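Local coordinates for protein CDP-glucose 4,6-dehydratase (Salmonella enterica subsp. enterica serovar Typhi, PDB 1WVG) that catalyses the removal of water from CDP-D-glucose to give CDP-4-dehydro-6-deoxy-D-glucose, an NAD-dependent step in making a lipopolysaccharide O-antigen sugar, at residues T15-F20 with M59-G64; G33-G38 with A77-E82; H317-L322 with S351-A356. All coordinates share one frame; numbering follows the deposited sequence.

Contact 1: T15-F20 with M59-G64; sequences TGHTGF and MESHIG. With APR (adenosine-5-diphosphoribose), chain C.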
loop_
_atom_site.group_PDB
_atom_site.type_symbol
_atom_site.label_atom_id
_atom_site.label_comp_id
_atom_site.label_asym_id
_atom_site.label_seq_id
_atom_site.Cartn_x
_atom_site.Cartn_y
_atom_site.Cartn_z
ATOM N N THR A 15 24.092 -18.007 -19.037
ATOM C CA THR A 15 23.283 -17.895 -20.229
ATOM C C THR A 15 23.462 -16.465 -20.711
ATOM O O THR A 15 23.727 -15.606 -19.875
ATOM C CB THR A 15 21.790 -18.262 -20.020
ATOM O OG1 THR A 15 21.073 -17.238 -19.337
ATOM C CG2 THR A 15 21.614 -19.633 -19.355
ATOM N N GLY A 16 23.363 -16.197 -22.021
ATOM C CA GLY A 16 23.553 -14.833 -22.521
ATOM C C GLY A 16 24.960 -14.265 -22.293
ATOM O O GLY A 16 25.161 -13.051 -22.048
ATOM N N HIS A 17 25.978 -15.125 -22.429
ATOM C CA HIS A 17 27.388 -14.721 -22.220
ATOM C C HIS A 17 27.949 -13.921 -23.384
ATOM O O HIS A 17 28.979 -13.241 -23.268
ATOM C CB HIS A 17 28.279 -15.964 -21.955
ATOM C CG HIS A 17 28.296 -16.835 -23.164
ATOM N ND1 HIS A 17 27.130 -17.407 -23.666
ATOM C CD2 HIS A 17 29.329 -17.173 -24.002
ATOM C CE1 HIS A 17 27.466 -18.086 -24.759
ATOM N NE2 HIS A 17 28.783 -17.970 -24.989
ATOM N N THR A 18 27.243 -14.009 -24.516
ATOM C CA THR A 18 27.692 -13.306 -25.721
ATOM C C THR A 18 27.406 -11.802 -25.758
ATOM O O THR A 18 27.906 -11.072 -26.628
ATOM C CB THR A 18 27.183 -14.035 -26.983
ATOM O OG1 THR A 18 25.765 -14.002 -26.980
ATOM C CG2 THR A 18 27.633 -15.502 -26.892
ATOM N N GLY A 19 26.597 -11.345 -24.811
ATOM C CA GLY A 19 26.230 -9.962 -24.743
ATOM C C GLY A 19 27.225 -9.084 -24.012
ATOM O O GLY A 19 28.341 -9.478 -23.635
ATOM N N PHE A 20 26.743 -7.847 -23.834
ATOM C CA PHE A 20 27.502 -6.802 -23.165
ATOM C C PHE A 20 27.790 -7.175 -21.717
ATOM O O PHE A 20 28.943 -7.268 -21.297
ATOM C CB PHE A 20 26.765 -5.455 -23.335
ATOM C CG PHE A 20 27.335 -4.297 -22.557
ATOM C CD1 PHE A 20 28.640 -3.857 -22.767
ATOM C CD2 PHE A 20 26.535 -3.619 -21.637
ATOM C CE1 PHE A 20 29.166 -2.768 -22.073
ATOM C CE2 PHE A 20 27.040 -2.538 -20.917
ATOM C CZ PHE A 20 28.343 -2.103 -21.164
ATOM N N MET A 59 36.872 -19.549 -23.046
ATOM C CA MET A 59 35.817 -20.230 -22.369
ATOM C C MET A 59 35.113 -21.164 -23.289
ATOM O O MET A 59 35.322 -21.106 -24.484
ATOM C CB MET A 59 34.817 -19.170 -21.834
ATOM C CG MET A 59 33.864 -18.643 -22.889
ATOM S SD MET A 59 32.783 -17.362 -22.184
ATOM C CE MET A 59 31.267 -18.288 -21.756
ATOM N N GLU A 60 34.265 -21.990 -22.702
ATOM C CA GLU A 60 33.496 -22.908 -23.478
ATOM C C GLU A 60 32.240 -22.160 -23.879
ATOM O O GLU A 60 31.290 -22.004 -23.116
ATOM C CB GLU A 60 33.194 -24.214 -22.686
ATOM C CG GLU A 60 32.451 -25.304 -23.492
ATOM C CD GLU A 60 32.014 -26.507 -22.666
ATOM O OE1 GLU A 60 32.369 -26.731 -21.514
ATOM O OE2 GLU A 60 31.193 -27.289 -23.333
ATOM N N SER A 61 32.238 -21.660 -25.092
ATOM C CA SER A 61 31.089 -20.921 -25.579
ATOM C C SER A 61 30.150 -21.769 -26.444
ATOM O O SER A 61 30.493 -22.249 -27.529
ATOM C CB SER A 61 31.557 -19.661 -26.286
ATOM O OG SER A 61 30.448 -19.060 -26.924
ATOM N N HIS A 62 28.924 -21.962 -25.975
ATOM C CA HIS A 62 27.960 -22.756 -26.723
ATOM C C HIS A 62 26.838 -21.893 -27.290
ATOM O O HIS A 62 26.186 -21.136 -26.550
ATOM C CB HIS A 62 27.408 -23.931 -25.881
ATOM C CG HIS A 62 26.267 -24.661 -26.533
ATOM N ND1 HIS A 62 26.397 -25.970 -26.989
ATOM C CD2 HIS A 62 24.989 -24.258 -26.801
ATOM C CE1 HIS A 62 25.218 -26.317 -27.518
ATOM N NE2 HIS A 62 24.348 -25.315 -27.422
ATOM N N ILE A 63 26.623 -22.035 -28.617
ATOM C CA ILE A 63 25.607 -21.287 -29.339
ATOM C C ILE A 63 24.293 -22.012 -29.313
ATOM O O ILE A 63 24.185 -23.089 -29.866
ATOM C CB ILE A 63 26.002 -20.997 -30.776
ATOM C CG1 ILE A 63 27.071 -19.936 -30.744
ATOM C CG2 ILE A 63 24.797 -20.412 -31.492
ATOM C CD1 ILE A 63 26.859 -18.940 -29.603
ATOM N N GLY A 64 23.295 -21.425 -28.665
ATOM C CA GLY A 64 22.000 -22.087 -28.584
ATOM C C GLY A 64 20.868 -21.173 -28.107
ATOM O O GLY A 64 21.097 -20.065 -27.612
HETATM N N1 APR C . 18.559 -17.683 -26.475
HETATM C C2 APR C . 19.791 -17.522 -25.935
HETATM N N3 APR C . 20.441 -16.421 -25.707
HETATM C C4 APR C . 19.720 -15.334 -26.052
HETATM C C5 APR C . 18.468 -15.309 -26.580
HETATM C C6 APR C . 17.852 -16.574 -26.824
HETATM N N6 APR C . 16.615 -16.791 -27.302
HETATM N N7 APR C . 18.047 -14.000 -26.781
HETATM C C8 APR C . 19.070 -13.260 -26.382
HETATM N N9 APR C . 20.105 -14.020 -25.931
HETATM C "C1'" APR C . 21.402 -13.602 -25.428
HETATM C "C2'" APR C . 22.188 -12.880 -26.486
HETATM O "O2'" APR C . 22.718 -13.819 -27.433
HETATM C "C3'" APR C . 23.258 -12.244 -25.596
HETATM O "O3'" APR C . 24.318 -13.101 -25.146
HETATM O "O4'" APR C . 21.211 -12.632 -24.448
HETATM C "C4'" APR C . 22.366 -11.791 -24.408
HETATM C "C5'" APR C . 21.821 -10.399 -24.524
HETATM O "O5'" APR C . 22.937 -9.486 -24.382
HETATM P PA APR C . 22.824 -7.918 -24.807
HETATM O O1A APR C . 21.822 -7.681 -25.928
HETATM O O2A APR C . 24.257 -7.341 -24.873
HETATM O O3A APR C . 22.136 -7.315 -23.525
HETATM P PB APR C . 22.830 -7.005 -22.087
HETATM O O1B APR C . 22.900 -5.501 -21.974
HETATM O O2B APR C . 24.079 -7.836 -21.861
HETATM O O5D APR C . 21.740 -7.660 -21.128
HETATM C C5D APR C . 22.137 -8.785 -20.328
HETATM O O4D APR C . 20.886 -8.056 -18.314
HETATM O O1D APR C . 19.805 -5.981 -18.296
HETATM C C1D APR C . 19.642 -7.424 -18.414
HETATM O O2D APR C . 17.720 -7.830 -19.879
HETATM C C2D APR C . 19.157 -7.742 -19.808
HETATM O O3D APR C . 18.760 -10.039 -19.313
HETATM C C3D APR C . 19.650 -9.164 -20.002
HETATM C C4D APR C . 21.014 -9.077 -19.358
#
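In the glycine-rich dinucleotide-binding loop of the Rossmann fold (GXXGXXG, begun by Gly16 and Gly19), His17 reaches away from the cofactor site to Ser61 on strand 60-63. NE2 of His17 and OG of Ser61 are joined by a nearly straight hydrogen bond of 2.8 Å, with OG in the plane of the imidazole. CG of His17 stands between the backbone N and the carbonyl carbon (chi1 64°), which sends the ring off toward strand 60-63. The Met59 sulfur lies oblique to this ring, SD 5.0 Å from its centroid, and the Thr18 methyl CG2 sits over one face, near the rim. The same methyl loosely touches Ile63, CG2 to CD1 4.4 Å. Thr18 thus serves both sides: its OG1 is hydrogen-bonded to the adenosine ribose of ADP-ribose, 2.5 Å from O3'. Gly19 has no side chain, and O5' of the ligand takes up the place where a CB would stand, so the phosphate arm passes close to the loop. Helix 20-31 starts here with its amino end toward the pyrophosphate, which probably eases the negative charge. Phe20 N donates to O2A of the ligand at 2.7 Å, along an almost linear N-H line of 176°.

Contact 2: G33-G38 with A77-E82; sequences GAIVKG and AEFKPE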
loop_
_atom_site.group_PDB
_atom_site.type_symbol
_atom_site.label_atom_id
_atom_site.label_comp_id
_atom_site.label_asym_id
_atom_site.label_seq_id
_atom_site.Cartn_x
_atom_site.Cartn_y
_atom_site.Cartn_z
ATOM N N GLY A 33 39.667 -17.329 -12.251
ATOM C CA GLY A 33 39.995 -18.728 -12.147
ATOM C C GLY A 33 38.819 -19.636 -12.365
ATOM O O GLY A 33 38.985 -20.864 -12.406
ATOM N N ALA A 34 37.634 -19.040 -12.538
ATOM C CA ALA A 34 36.436 -19.851 -12.761
ATOM C C ALA A 34 36.355 -20.569 -14.112
ATOM O O ALA A 34 36.902 -20.113 -15.142
ATOM C CB ALA A 34 35.196 -18.972 -12.594
ATOM N N ILE A 35 35.616 -21.687 -14.118
ATOM C CA ILE A 35 35.384 -22.432 -15.347
ATOM C C ILE A 35 33.981 -22.139 -15.874
ATOM O O ILE A 35 32.979 -22.689 -15.407
ATOM C CB ILE A 35 35.625 -23.924 -15.226
ATOM C CG1 ILE A 35 37.026 -24.238 -14.689
ATOM C CG2 ILE A 35 35.446 -24.545 -16.599
ATOM C CD1 ILE A 35 37.105 -25.699 -14.269
ATOM N N VAL A 36 33.929 -21.252 -16.865
ATOM C CA VAL A 36 32.688 -20.783 -17.457
ATOM C C VAL A 36 32.290 -21.401 -18.777
ATOM O O VAL A 36 33.122 -21.547 -19.676
ATOM C CB VAL A 36 32.801 -19.285 -17.671
ATOM C CG1 VAL A 36 31.460 -18.656 -18.089
ATOM C CG2 VAL A 36 33.385 -18.630 -16.424
ATOM N N LYS A 37 30.994 -21.731 -18.862
ATOM C CA LYS A 37 30.361 -22.293 -20.049
ATOM C C LYS A 37 29.219 -21.342 -20.364
ATOM O O LYS A 37 28.400 -21.076 -19.512
ATOM C CB LYS A 37 29.929 -23.742 -19.894
ATOM C CG LYS A 37 29.078 -24.260 -21.054
ATOM C CD LYS A 37 28.877 -25.787 -21.051
ATOM C CE LYS A 37 28.040 -26.264 -22.242
ATOM N NZ LYS A 37 27.691 -27.697 -22.266
ATOM N N GLY A 38 29.194 -20.764 -21.550
ATOM C CA GLY A 38 28.153 -19.827 -21.897
ATOM C C GLY A 38 27.140 -20.495 -22.802
ATOM O O GLY A 38 27.432 -21.480 -23.471
ATOM N N ALA A 77 23.319 -30.133 -18.071
ATOM C CA ALA A 77 23.548 -31.504 -17.604
ATOM C C ALA A 77 24.979 -32.017 -17.806
ATOM O O ALA A 77 25.607 -32.591 -16.920
ATOM C CB ALA A 77 22.563 -32.430 -18.309
ATOM N N GLU A 78 25.488 -31.786 -19.003
ATOM C CA GLU A 78 26.799 -32.253 -19.360
ATOM C C GLU A 78 27.942 -31.549 -18.681
ATOM O O GLU A 78 29.043 -32.111 -18.633
ATOM C CB GLU A 78 26.998 -32.203 -20.879
ATOM C CG GLU A 78 28.241 -31.384 -21.250
ATOM C CD GLU A 78 28.289 -30.968 -22.693
ATOM O OE1 GLU A 78 27.331 -30.509 -23.310
ATOM O OE2 GLU A 78 29.486 -31.139 -23.203
ATOM N N PHE A 79 27.687 -30.322 -18.192
ATOM C CA PHE A 79 28.717 -29.497 -17.546
ATOM C C PHE A 79 28.670 -29.602 -16.032
ATOM O O PHE A 79 29.673 -29.428 -15.316
ATOM C CB PHE A 79 28.524 -28.023 -18.019
ATOM C CG PHE A 79 29.532 -26.974 -17.572
ATOM C CD1 PHE A 79 30.868 -27.049 -17.967
ATOM C CD2 PHE A 79 29.129 -25.870 -16.818
ATOM C CE1 PHE A 79 31.796 -26.079 -17.590
ATOM C CE2 PHE A 79 30.044 -24.894 -16.423
ATOM C CZ PHE A 79 31.377 -24.996 -16.818
ATOM N N LYS A 80 27.457 -29.859 -15.545
ATOM C CA LYS A 80 27.259 -29.959 -14.120
ATOM C C LYS A 80 27.867 -28.771 -13.414
ATOM O O LYS A 80 28.762 -28.932 -12.619
ATOM C CB LYS A 80 27.839 -31.217 -13.500
ATOM C CG LYS A 80 27.899 -32.415 -14.440
ATOM C CD LYS A 80 29.115 -33.309 -14.175
ATOM C CE LYS A 80 30.149 -33.325 -15.304
ATOM N NZ LYS A 80 31.493 -32.815 -14.940
ATOM N N PRO A 81 27.374 -27.566 -13.670
ATOM C CA PRO A 81 27.910 -26.398 -12.974
ATOM C C PRO A 81 27.490 -26.384 -11.502
ATOM O O PRO A 81 26.585 -27.095 -11.046
ATOM C CB PRO A 81 27.174 -25.215 -13.616
ATOM C CG PRO A 81 25.817 -25.776 -14.057
ATOM C CD PRO A 81 26.061 -27.266 -14.323
ATOM N N GLU A 82 28.112 -25.523 -10.730
ATOM C CA GLU A 82 27.717 -25.404 -9.340
ATOM C C GLU A 82 27.030 -24.043 -9.171
ATOM O O GLU A 82 26.329 -23.777 -8.201
ATOM C CB GLU A 82 28.950 -25.407 -8.429
ATOM C CG GLU A 82 29.933 -26.539 -8.798
ATOM C CD GLU A 82 31.383 -26.135 -8.906
ATOM O OE1 GLU A 82 31.838 -25.410 -9.762
ATOM O OE2 GLU A 82 32.127 -26.678 -7.985
#
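Phe79 and Lys37 carry this contact, the lysine chain lying across the face of the phenyl ring where the end of helix 69-79 meets strand 35-40. The CB of Lys37 stands over the centre of the Phe79 ring, 3.5 Å from the centroid and only 9° off the ring normal, a clean CH-pi contact. From there the lysine runs fully extended in the direction opposite to the phenylalanine, the two side chains sliding past each other. With CG anti to the backbone N (chi1 171°), the chain is laid back across the root of the ring, and CD of Lys37 comes 3.7 Å from CG of Phe79. So the hydrocarbon part of the lysine is spent on one aromatic face while its ammonium is delivered beyond the ring to the helix. There NZ of Lys37 forms a salt bridge of 3.0 Å to OE1 of Glu78, a poorly ordered side chain, and is also hydrogen-bonded to the carbonyl O of Ser75, one turn back.

Ile35 meets the far tip of Phe79. Its carbonyl O lies at the ring edge, near the plane, 3.1 Å from CZ, and its side chain adds an apolar touch, CG2 to CE1 of Phe79 at 4.1 Å.

Val36, between Ile35 and Lys37, turns the other way, onto Leu29 and Thr30 of helix 20-31, so the strand is sandwiched between helices 20-31 and 69-79. Phe79 and, two residues on, Pro81 also rest on Phe13 of the adjacent strand 11-15. Helix 69-79 belongs to the Rossmann crossover that leads from strand 60-63 over strands 35-40 and 11-15 to strand 83-86.

Contact 3: H317-L322 with S351-A356; sequences HPRWGL and SDYMSA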
loop_
_atom_site.group_PDB
_atom_site.type_symbol
_atom_site.label_atom_id
_atom_site.label_comp_id
_atom_site.label_asym_id
_atom_site.label_seq_id
_atom_site.Cartn_x
_atom_site.Cartn_y
_atom_site.Cartn_z
ATOM N N HIS A 317 28.326 -1.849 -1.829
ATOM C CA HIS A 317 28.265 -0.444 -2.173
ATOM C C HIS A 317 28.939 -0.235 -3.526
ATOM O O HIS A 317 29.789 -1.050 -3.918
ATOM C CB HIS A 317 28.918 0.413 -1.071
ATOM C CG HIS A 317 28.498 -0.018 0.324
ATOM N ND1 HIS A 317 27.488 0.637 1.027
ATOM C CD2 HIS A 317 28.943 -1.044 1.119
ATOM C CE1 HIS A 317 27.352 0.015 2.197
ATOM N NE2 HIS A 317 28.211 -1.009 2.287
ATOM N N PRO A 318 28.523 0.818 -4.259
ATOM C CA PRO A 318 29.100 1.097 -5.563
ATOM C C PRO A 318 30.453 1.765 -5.427
ATOM O O PRO A 318 30.746 2.499 -4.479
ATOM C CB PRO A 318 28.152 2.041 -6.285
ATOM C CG PRO A 318 27.055 2.416 -5.299
ATOM C CD PRO A 318 27.195 1.484 -4.117
ATOM N N ARG A 319 31.280 1.491 -6.409
ATOM C CA ARG A 319 32.612 2.012 -6.412
ATOM C C ARG A 319 32.830 3.287 -7.176
ATOM O O ARG A 319 33.525 4.171 -6.682
ATOM C CB ARG A 319 33.643 0.958 -6.782
ATOM C CG ARG A 319 33.990 0.151 -5.536
ATOM C CD ARG A 319 33.923 -1.352 -5.745
ATOM N NE ARG A 319 35.217 -1.996 -5.562
ATOM C CZ ARG A 319 35.390 -3.290 -5.255
ATOM N NH1 ARG A 319 34.352 -4.120 -5.072
ATOM N NH2 ARG A 319 36.622 -3.753 -5.121
ATOM N N TRP A 320 32.283 3.381 -8.375
ATOM C CA TRP A 320 32.520 4.584 -9.138
ATOM C C TRP A 320 31.358 5.514 -9.284
ATOM O O TRP A 320 30.205 5.108 -9.301
ATOM C CB TRP A 320 32.967 4.238 -10.539
ATOM C CG TRP A 320 34.290 3.561 -10.474
ATOM C CD1 TRP A 320 35.246 3.754 -9.532
ATOM C CD2 TRP A 320 34.810 2.615 -11.395
ATOM N NE1 TRP A 320 36.352 2.993 -9.803
ATOM C CE2 TRP A 320 36.108 2.274 -10.943
ATOM C CE3 TRP A 320 34.290 2.039 -12.538
ATOM C CZ2 TRP A 320 36.892 1.358 -11.618
ATOM C CZ3 TRP A 320 35.070 1.139 -13.222
ATOM C CH2 TRP A 320 36.348 0.800 -12.762
ATOM N N GLY A 321 31.711 6.771 -9.439
ATOM C CA GLY A 321 30.743 7.837 -9.678
ATOM C C GLY A 321 30.429 7.979 -11.186
ATOM O O GLY A 321 31.184 7.548 -12.093
ATOM N N LEU A 322 29.275 8.588 -11.441
ATOM C CA LEU A 322 28.789 8.827 -12.783
ATOM C C LEU A 322 29.846 9.532 -13.633
ATOM O O LEU A 322 30.182 9.211 -14.776
ATOM C CB LEU A 322 27.472 9.636 -12.705
ATOM C CG LEU A 322 26.889 9.881 -14.084
ATOM C CD1 LEU A 322 26.896 8.564 -14.847
ATOM C CD2 LEU A 322 25.460 10.391 -14.012
ATOM N N SER A 351 40.449 -4.768 -13.058
ATOM C CA SER A 351 41.432 -4.633 -12.005
ATOM C C SER A 351 41.308 -3.321 -11.227
ATOM O O SER A 351 41.416 -3.239 -10.011
ATOM C CB SER A 351 42.827 -4.728 -12.603
ATOM O OG SER A 351 43.507 -3.514 -12.323
ATOM N N ASP A 352 41.104 -2.255 -11.959
ATOM C CA ASP A 352 40.969 -0.956 -11.349
ATOM C C ASP A 352 39.764 -0.969 -10.440
ATOM O O ASP A 352 39.751 -0.373 -9.381
ATOM C CB ASP A 352 40.656 0.090 -12.448
ATOM C CG ASP A 352 41.834 0.563 -13.257
ATOM O OD1 ASP A 352 42.971 0.273 -12.939
ATOM O OD2 ASP A 352 41.517 1.316 -14.309
ATOM N N TYR A 353 38.708 -1.617 -10.915
ATOM C CA TYR A 353 37.505 -1.662 -10.131
ATOM C C TYR A 353 37.769 -2.452 -8.900
ATOM O O TYR A 353 37.355 -2.071 -7.812
ATOM C CB TYR A 353 36.277 -2.241 -10.868
ATOM C CG TYR A 353 34.949 -2.142 -10.111
ATOM C CD1 TYR A 353 34.095 -1.050 -10.259
ATOM C CD2 TYR A 353 34.521 -3.177 -9.279
ATOM C CE1 TYR A 353 32.868 -0.987 -9.599
ATOM C CE2 TYR A 353 33.325 -3.117 -8.565
ATOM C CZ TYR A 353 32.496 -2.012 -8.729
ATOM O OH TYR A 353 31.291 -1.957 -8.070
ATOM N N MET A 354 38.443 -3.564 -9.087
ATOM C CA MET A 354 38.734 -4.383 -7.931
ATOM C C MET A 354 39.583 -3.621 -6.929
ATOM O O MET A 354 39.641 -3.925 -5.740
ATOM C CB MET A 354 39.442 -5.676 -8.332
ATOM C CG MET A 354 38.541 -6.527 -9.187
ATOM S SD MET A 354 37.997 -7.999 -8.296
ATOM C CE MET A 354 38.483 -9.243 -9.520
ATOM N N SER A 355 40.274 -2.613 -7.426
ATOM C CA SER A 355 41.100 -1.813 -6.547
ATOM C C SER A 355 40.281 -0.699 -5.886
ATOM O O SER A 355 40.540 -0.364 -4.735
ATOM C CB SER A 355 42.343 -1.295 -7.254
ATOM O OG SER A 355 42.711 -2.218 -8.260
ATOM N N ALA A 356 39.289 -0.150 -6.627
ATOM C CA ALA A 356 38.385 0.928 -6.205
ATOM C C ALA A 356 37.683 0.586 -4.892
ATOM O O ALA A 356 37.736 1.353 -3.923
ATOM C CB ALA A 356 37.377 1.257 -7.312
HETATM O O HOH W 1 30.991 -2.875 -5.431
#
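Aromatic contacts come first: Trp320 and Tyr353 form a T-shaped pair, the tyrosine edge directed at the face of the six-membered indole ring, with centroids 5.0 Å apart and planes at 84°. The indole also presses on the helix backbone, CZ2 of Trp320 3.4 Å from CA of Tyr353. Its CH2 makes an apolar touch on CB of Tyr353 at 3.6 Å, and its five-membered side meets the methyl of Ala356. Trp320 also has a cation-pi partner in Arg328, which in turn makes a salt bridge to Asp352.

Arg319 adds its aliphatic part. It crosses the face of Tyr353 at about a right angle, with CD 3.4 Å from CZ of the ring. Arg319 is poorly ordered; its bends at chi2 and chi3 carry the guanidinium to Met354 O, in its plane at the edge, where NH2 gives a weak hydrogen bond (3.1 Å, 123°).

A second polar cluster centres on Tyr353 OH and Glu237. A water donates to His317 O at 2.7 Å and to Tyr353 OH at 2.8 Å; Glu237 also bonds this hydroxyl, as well as the backbone N of Arg319 and Trp320.

Here the chain's last helix, 342-355, packs by its C-terminal turn on the loop before helix 322-337 in this extended short-chain dehydrogenase/reductase fold.

How the contacts relate
Contacts 1 and 2 adjoin in the cofactor-binding Rossmann half of the chain, their centres 12 Å apart. Their segments alternate along the sequence, 15-20, 33-38, 59-64, 77-82, and strands 35-40 and 60-63 are neighbours in the parallel sheet: Gly38 of contact 2 is paired through its backbone with Glu60 and His62 of contact 1. Contact 1 lies at the cofactor end of these strands, contact 2 farther back, where a helix packs on the sheet. Contact 3 comes later in the chain, its centre 26 Å from contact 1 and 27 Å from contact 2, and touches neither. It joins the closing helix to the C-terminal part, away from the glycine-rich loop that holds ADP-ribose.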